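Cas13d (uncultured Ruminococcus sp, PDB 6IV9) binds CRISPR RNA and, through two HEPN domains, matures that guide and cleaves target RNA. Local coordinates at residues T188-V191 against Y192-N196; L281-V284 against G285-Q289; V339-S342 against L343-M347. The protein carries 2 engineered substitutions. All coordinates share one frame; numbering follows the deposited sequence.

Contact 1 (T188-V191 against Y192-N196); sequences TNIV and YALNN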
loop_
_atom_site.group_PDB
_atom_site.type_symbol
_atom_site.label_atom_id
_atom_site.label_comp_id
_atom_site.label_asym_id
_atom_site.label_seq_id
_atom_site.Cartn_x
_atom_site.Cartn_y
_atom_site.Cartn_z
ATOM N N THR A 188 -6.948 7.162 -6.505
ATOM C CA THR A 188 -8.276 7.549 -5.993
ATOM C C THR A 188 -8.100 8.192 -4.617
ATOM O O THR A 188 -8.663 9.224 -4.380
ATOM C CB THR A 188 -9.222 6.346 -5.935
ATOM O OG1 THR A 188 -9.480 5.907 -7.257
ATOM C CG2 THR A 188 -10.529 6.681 -5.256
ATOM N N ASN A 189 -7.299 7.582 -3.762
ATOM C CA ASN A 189 -7.072 8.136 -2.408
ATOM C C ASN A 189 -6.377 9.500 -2.488
ATOM O O ASN A 189 -6.756 10.375 -1.758
ATOM C CB ASN A 189 -6.258 7.173 -1.551
ATOM C CG ASN A 189 -7.039 5.940 -1.175
ATOM O OD1 ASN A 189 -8.216 5.871 -1.416
ATOM N ND2 ASN A 189 -6.381 4.973 -0.582
ATOM N N ILE A 190 -5.356 9.628 -3.322
ATOM C CA ILE A 190 -4.602 10.912 -3.415
ATOM C C ILE A 190 -5.521 12.032 -3.918
ATOM O O ILE A 190 -5.511 13.092 -3.361
ATOM C CB ILE A 190 -3.368 10.755 -4.320
ATOM C CG1 ILE A 190 -2.364 9.756 -3.747
ATOM C CG2 ILE A 190 -2.757 12.115 -4.587
ATOM C CD1 ILE A 190 -1.245 9.404 -4.679
ATOM N N VAL A 191 -6.316 11.761 -4.936
ATOM C CA VAL A 191 -7.219 12.811 -5.475
ATOM C C VAL A 191 -8.196 13.229 -4.372
ATOM O O VAL A 191 -8.479 14.394 -4.256
ATOM C CB VAL A 191 -7.952 12.303 -6.724
ATOM C CG1 VAL A 191 -9.060 13.240 -7.139
ATOM C CG2 VAL A 191 -6.993 12.073 -7.865
ATOM N N TYR A 192 -8.714 12.268 -3.624
ATOM C CA TYR A 192 -9.648 12.615 -2.532
ATOM C C TYR A 192 -8.926 13.463 -1.488
ATOM O O TYR A 192 -9.459 14.443 -1.057
ATOM C CB TYR A 192 -10.210 11.352 -1.886
ATOM C CG TYR A 192 -10.868 11.603 -0.559
ATOM C CD1 TYR A 192 -12.095 12.222 -0.471
ATOM C CD2 TYR A 192 -10.239 11.250 0.611
ATOM C CE1 TYR A 192 -12.693 12.468 0.751
ATOM C CE2 TYR A 192 -10.822 11.483 1.839
ATOM C CZ TYR A 192 -12.051 12.100 1.912
ATOM O OH TYR A 192 -12.602 12.308 3.133
ATOM N N ALA A 193 -7.711 13.086 -1.132
ATOM C CA ALA A 193 -6.958 13.833 -0.109
ATOM C C ALA A 193 -6.723 15.274 -0.577
ATOM O O ALA A 193 -6.901 16.178 0.204
ATOM C CB ALA A 193 -5.659 13.143 0.155
ATOM N N LEU A 194 -6.343 15.452 -1.832
ATOM C CA LEU A 194 -6.089 16.817 -2.352
ATOM C C LEU A 194 -7.377 17.641 -2.328
ATOM O O LEU A 194 -7.314 18.766 -1.909
ATOM C CB LEU A 194 -5.479 16.699 -3.746
ATOM C CG LEU A 194 -4.051 16.176 -3.726
ATOM C CD1 LEU A 194 -3.590 15.788 -5.107
ATOM C CD2 LEU A 194 -3.127 17.203 -3.114
ATOM N N ASN A 195 -8.496 17.066 -2.745
ATOM C CA ASN A 195 -9.797 17.774 -2.689
ATOM C C ASN A 195 -10.181 18.065 -1.237
ATOM O O ASN A 195 -10.672 19.141 -0.959
ATOM C CB ASN A 195 -10.907 16.998 -3.383
ATOM C CG ASN A 195 -10.878 17.237 -4.872
ATOM O OD1 ASN A 195 -11.302 18.275 -5.325
ATOM N ND2 ASN A 195 -10.315 16.316 -5.621
ATOM N N ASN A 196 -9.963 17.100 -0.360
ATOM C CA ASN A 196 -10.321 17.208 1.072
ATOM C C ASN A 196 -9.530 18.335 1.732
ATOM O O ASN A 196 -10.071 19.046 2.543
ATOM C CB ASN A 196 -10.036 15.914 1.816
ATOM C CG ASN A 196 -10.508 16.002 3.243
ATOM O OD1 ASN A 196 -11.630 16.371 3.492
ATOM N ND2 ASN A 196 -9.641 15.693 4.172
#

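Contact 2 (L281-V284 against G285-Q289); sequences LAIV and GQIAQ. Engineered in segment 285-289: Ala288 (natural residue Arg).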
loop_
_atom_site.group_PDB
_atom_site.type_symbol
_atom_site.label_atom_id
_atom_site.label_comp_id
_atom_site.label_asym_id
_atom_site.label_seq_id
_atom_site.Cartn_x
_atom_site.Cartn_y
_atom_site.Cartn_z
ATOM N N LEU A 281 0.598 17.323 -9.385
ATOM C CA LEU A 281 -0.871 17.165 -9.480
ATOM C C LEU A 281 -1.274 16.721 -10.884
ATOM O O LEU A 281 -2.068 15.848 -11.003
ATOM C CB LEU A 281 -1.526 18.502 -9.146
ATOM C CG LEU A 281 -1.222 19.052 -7.764
ATOM C CD1 LEU A 281 -1.974 20.339 -7.533
ATOM C CD2 LEU A 281 -1.553 18.048 -6.697
ATOM N N ALA A 282 -0.695 17.330 -11.901
ATOM C CA ALA A 282 -1.023 16.980 -13.294
ATOM C C ALA A 282 -0.648 15.518 -13.558
ATOM O O ALA A 282 -1.354 14.863 -14.265
ATOM C CB ALA A 282 -0.303 17.913 -14.218
ATOM N N ILE A 283 0.479 15.062 -13.037
ATOM C CA ILE A 283 0.882 13.641 -13.233
ATOM C C ILE A 283 -0.125 12.723 -12.537
ATOM O O ILE A 283 -0.541 11.771 -13.128
ATOM C CB ILE A 283 2.317 13.392 -12.758
ATOM C CG1 ILE A 283 3.321 13.996 -13.731
ATOM C CG2 ILE A 283 2.558 11.915 -12.565
ATOM C CD1 ILE A 283 4.702 14.110 -13.191
ATOM N N VAL A 284 -0.541 13.079 -11.329
ATOM C CA VAL A 284 -1.541 12.263 -10.593
ATOM C C VAL A 284 -2.822 12.229 -11.426
ATOM O O VAL A 284 -3.380 11.181 -11.575
ATOM C CB VAL A 284 -1.798 12.850 -9.198
ATOM C CG1 VAL A 284 -3.062 12.297 -8.583
ATOM C CG2 VAL A 284 -0.624 12.625 -8.274
ATOM N N GLY A 285 -3.226 13.361 -11.980
ATOM C CA GLY A 285 -4.438 13.419 -12.810
ATOM C C GLY A 285 -4.312 12.543 -14.043
ATOM O O GLY A 285 -5.271 11.892 -14.397
ATOM N N GLN A 286 -3.144 12.544 -14.661
ATOM C CA GLN A 286 -2.893 11.734 -15.875
ATOM C C GLN A 286 -3.017 10.245 -15.541
ATOM O O GLN A 286 -3.636 9.523 -16.291
ATOM C CB GLN A 286 -1.526 12.094 -16.447
ATOM C CG GLN A 286 -0.924 11.029 -17.341
ATOM C CD GLN A 286 -1.595 10.925 -18.685
ATOM O OE1 GLN A 286 -2.302 11.808 -19.121
ATOM N NE2 GLN A 286 -1.365 9.814 -19.351
ATOM N N ILE A 287 -2.466 9.823 -14.408
ATOM C CA ILE A 287 -2.560 8.397 -14.006
ATOM C C ILE A 287 -4.032 8.053 -13.790
ATOM O O ILE A 287 -4.460 7.029 -14.245
ATOM C CB ILE A 287 -1.704 8.097 -12.768
ATOM C CG1 ILE A 287 -0.226 8.387 -13.025
ATOM C CG2 ILE A 287 -1.915 6.667 -12.339
ATOM C CD1 ILE A 287 0.613 8.402 -11.792
ATOM N N ALA A 288 -4.782 8.959 -13.181
ATOM C CA ALA A 288 -6.215 8.730 -12.917
ATOM C C ALA A 288 -6.954 8.527 -14.238
ATOM O O ALA A 288 -7.778 7.665 -14.313
ATOM C CB ALA A 288 -6.784 9.875 -12.138
ATOM N N GLN A 289 -6.572 9.270 -15.268
ATOM C CA GLN A 289 -7.214 9.184 -16.606
ATOM C C GLN A 289 -6.854 7.876 -17.316
ATOM O O GLN A 289 -7.462 7.589 -18.316
ATOM C CB GLN A 289 -6.850 10.407 -17.439
ATOM C CG GLN A 289 -7.480 11.684 -16.928
ATOM C CD GLN A 289 -6.843 12.890 -17.566
ATOM O OE1 GLN A 289 -6.483 12.878 -18.726
ATOM N NE2 GLN A 289 -6.674 13.937 -16.797
#

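Contact 3 (V339-S342 against L343-M347); sequences VNIS and LLIDM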
loop_
_atom_site.group_PDB
_atom_site.type_symbol
_atom_site.label_atom_id
_atom_site.label_comp_id
_atom_site.label_asym_id
_atom_site.label_seq_id
_atom_site.Cartn_x
_atom_site.Cartn_y
_atom_site.Cartn_z
ATOM N N VAL A 339 28.919 7.194 13.955
ATOM C CA VAL A 339 28.837 6.418 15.213
ATOM C C VAL A 339 28.727 4.922 14.920
ATOM O O VAL A 339 29.517 4.173 15.432
ATOM C CB VAL A 339 27.619 6.887 16.010
ATOM C CG1 VAL A 339 27.383 5.997 17.200
ATOM C CG2 VAL A 339 27.716 8.341 16.407
ATOM N N ASN A 340 27.765 4.518 14.103
ATOM C CA ASN A 340 27.624 3.078 13.800
ATOM C C ASN A 340 28.841 2.574 13.032
ATOM O O ASN A 340 29.295 1.491 13.319
ATOM C CB ASN A 340 26.311 2.772 13.088
ATOM C CG ASN A 340 25.124 2.944 14.002
ATOM O OD1 ASN A 340 25.264 3.413 15.110
ATOM N ND2 ASN A 340 23.957 2.560 13.534
ATOM N N ILE A 341 29.332 3.355 12.081
ATOM C CA ILE A 341 30.479 2.876 11.263
ATOM C C ILE A 341 31.699 2.642 12.164
ATOM O O ILE A 341 32.312 1.606 12.028
ATOM C CB ILE A 341 30.766 3.834 10.099
ATOM C CG1 ILE A 341 29.691 3.713 9.017
ATOM C CG2 ILE A 341 32.148 3.572 9.539
ATOM C CD1 ILE A 341 29.671 4.839 8.038
ATOM N N SER A 342 31.973 3.555 13.091
ATOM C CA SER A 342 33.145 3.395 13.992
ATOM C C SER A 342 32.994 2.135 14.830
ATOM O O SER A 342 33.911 1.351 14.849
ATOM C CB SER A 342 33.254 4.559 14.905
ATOM O OG SER A 342 33.572 5.710 14.180
ATOM N N LEU A 343 31.829 1.941 15.426
ATOM C CA LEU A 343 31.587 0.773 16.294
ATOM C C LEU A 343 31.785 -0.504 15.484
ATOM O O LEU A 343 32.353 -1.434 16.000
ATOM C CB LEU A 343 30.128 0.844 16.735
ATOM C CG LEU A 343 29.834 1.138 18.199
ATOM C CD1 LEU A 343 31.053 1.671 18.935
ATOM C CD2 LEU A 343 28.663 2.094 18.322
ATOM N N LEU A 344 31.258 -0.546 14.270
ATOM C CA LEU A 344 31.341 -1.759 13.422
ATOM C C LEU A 344 32.780 -2.066 13.003
ATOM O O LEU A 344 33.153 -3.223 12.983
ATOM C CB LEU A 344 30.424 -1.551 12.221
ATOM C CG LEU A 344 28.941 -1.563 12.559
ATOM C CD1 LEU A 344 28.121 -1.222 11.341
ATOM C CD2 LEU A 344 28.548 -2.907 13.115
ATOM N N ILE A 345 33.536 -1.035 12.661
ATOM C CA ILE A 345 34.947 -1.244 12.252
ATOM C C ILE A 345 35.714 -1.829 13.439
ATOM O O ILE A 345 36.412 -2.787 13.254
ATOM C CB ILE A 345 35.527 0.086 11.756
ATOM C CG1 ILE A 345 35.005 0.431 10.365
ATOM C CG2 ILE A 345 37.039 0.063 11.802
ATOM C CD1 ILE A 345 35.325 1.813 9.925
ATOM N N ASP A 346 35.517 -1.295 14.634
ATOM C CA ASP A 346 36.229 -1.851 15.806
ATOM C C ASP A 346 35.811 -3.297 16.044
ATOM O O ASP A 346 36.654 -4.080 16.398
ATOM C CB ASP A 346 35.834 -1.120 17.079
ATOM C CG ASP A 346 36.155 0.361 17.059
ATOM O OD1 ASP A 346 36.797 0.811 16.096
ATOM O OD2 ASP A 346 35.730 1.050 17.998
ATOM N N MET A 347 34.517 -3.573 15.968
ATOM C CA MET A 347 33.904 -4.901 16.209
ATOM C C MET A 347 34.169 -5.957 15.125
ATOM O O MET A 347 34.350 -7.104 15.484
ATOM C CB MET A 347 32.397 -4.718 16.368
ATOM C CG MET A 347 31.782 -5.698 17.286
ATOM S SD MET A 347 30.092 -5.275 17.683
ATOM C CE MET A 347 29.899 -3.701 16.869
#

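Contact 1 (T188-V191 against Y192-N196)
Val191 and Asn195, one helical turn apart, lie alongside each other with their side chains pointing the same way. The amide of Asn195 bends back onto the backbone: ND2 donates to Val191 O at 3.0 Å, while Asn195 N reaches that same Val191 O at 3.1 Å. The two donors come from opposite faces of the carbonyl plane, and ND2 stands well above that plane, 43° out of it. One oxygen thus takes both the ordinary helical bond and a side-chain bond, which ties the asparagine to its own helix. This becomes possible because CG of Asn195 sits beside its backbone N (chi1 -82°), folding the amide toward the preceding turn. A second, weak bond from ND2 goes to Asp207. Val191 suits its place because its CG1 lies against Asn195 ND2 at 3.7 Å, an apolar flank for the amide.

Ile190 and Leu194 form the other pair lying side by side, where CG2 of Ile190 meets CD1 of Leu194 at 3.8 Å. Leucine suits this place because its CG and CD1 also lie against Ile190 O, the carbonyl that accepts Leu194 N at 2.9 Å.

Tyr192 turns elsewhere. With CG anti to its nitrogen (chi1 165°), the ring leaves the turn with Asn189 O at its edge, near the ring plane, and its hydroxyl bonds to Tyr638 O. A long aromatic with a polar end can fill a buried position and still satisfy its OH.

All of this belongs to helix 168-197. Ile190, Val191 and Leu194 face helix 267-291, while Asn189 and Ala193 pack on helix 630-638, whose last residue Tyr638 receives the tyrosine hydroxyl; Tyr192 and Asn196 also meet helix 830-833.

Contact 2 (L281-V284 against G285-Q289)
Gly285 N donates to Leu281 O at 2.9 Å, the shortest of four successive alpha-helical bonds in which each donor lies four residues after its acceptor. Gln286 N follows onto Ala282 O, then Ile287 N onto Ile283 O at 3.0 Å, and Ala288 N onto Val284 O at 3.1 Å. Ala288 is an engineered residue replacing arginine; its CB rests 3.7 Å from Val284 O. The natural arginine is consistent with the first residue of an R-X4-H motif of the kind found in HEPN ribonucleases.

Gln286 leaves this turn for partners farther off. Its CG stands anti to the backbone nitrogen (chi1 158°) and the chain then bends, so that OE1 accepts from Arg216 and NE2 donates to Asp302. Glutamine suits a buried place here because one amide can serve a donor and an acceptor at once, and the two bonds fix which way round it lies.

The packing is apolar. CG2 of Ile283 comes to within 4.1 Å of CD1 of Ile287, the two side chains crossing at a slant, and CG1 of Ile287 rests against Ile283 O at 3.4 Å.

On helix 267-291, Leu281, Val284 and Ile287 face helix 168-197; Ile283, Val284 and Ile287 also meet helix 497-505, and Ile283 with Gln286 reaches Phe306 on helix 306-309.

Contact 3 (V339-S342 against L343-M347)
The carboxylate of Asp346 presents one face to Ser342 O, which lies 3.3 Å from Asp346 CG and 3.2 Å from OD1. Both oxygens are acceptors, so no bond joins them; Ser342 O instead accepts from Asp346 N at 3.1 Å. The approach is probably mildly unfavourable, and exposure to solvent would weaken the repulsion. The other flat group, the amide of Asn340, turns away from the next turn, toward helices 400-418 and 353-366: OD1 accepts from Lys402 and ND2 donates to Tyr360 OH, which settles its orientation. Asparagine suits this buried spot by offering both kinds of polar atom.

Asn340 O accepts from Leu344 N at 3.0 Å. Leu344 CG lies against Asn340 O at 3.2 Å, folded beside its own nitrogen (chi1 -70°).

Ile341 CG2 meets Ile345 CD1 at 3.7 Å as the two chains slant past each other; the beta branch of Ile341 is what reaches the next turn. Val339 CG1 and Leu343 CD2 make a looser contact at 4.3 Å. Ser342 suits its place because its short hydroxyl, held beside its own backbone N, can bond to Lys338 O one turn earlier.

On the short helix 338-347, Asn340 and Leu344 face helix 400-418, Ile341 and Ile345 face helix 353-366, and Leu343 and Met347 reach helix 436-464; Val339 also packs on a phosphate of the bound RNA.

How the contacts relate
The three contacts follow one another along the chain, each confined to a single helix: 168-197, 267-291 and 338-347. Contacts 1 and 2 have centres about 12 Å apart and their helices pack directly together: Leu194 CD1 meets Leu281 CD2 at 3.4 Å, and Val284 CG1 touches both Ile190 CG2 and Val191 CG2 at 4.0 Å. They therefore share one buried interface, in which helix 267-291, the one with the engineered Ala288, packs on helix 168-197. Contact 3 stands apart, its centre about 45 Å from contact 1 and 46 Å from contact 2, in a more peripheral helical region that lies against the bound RNA.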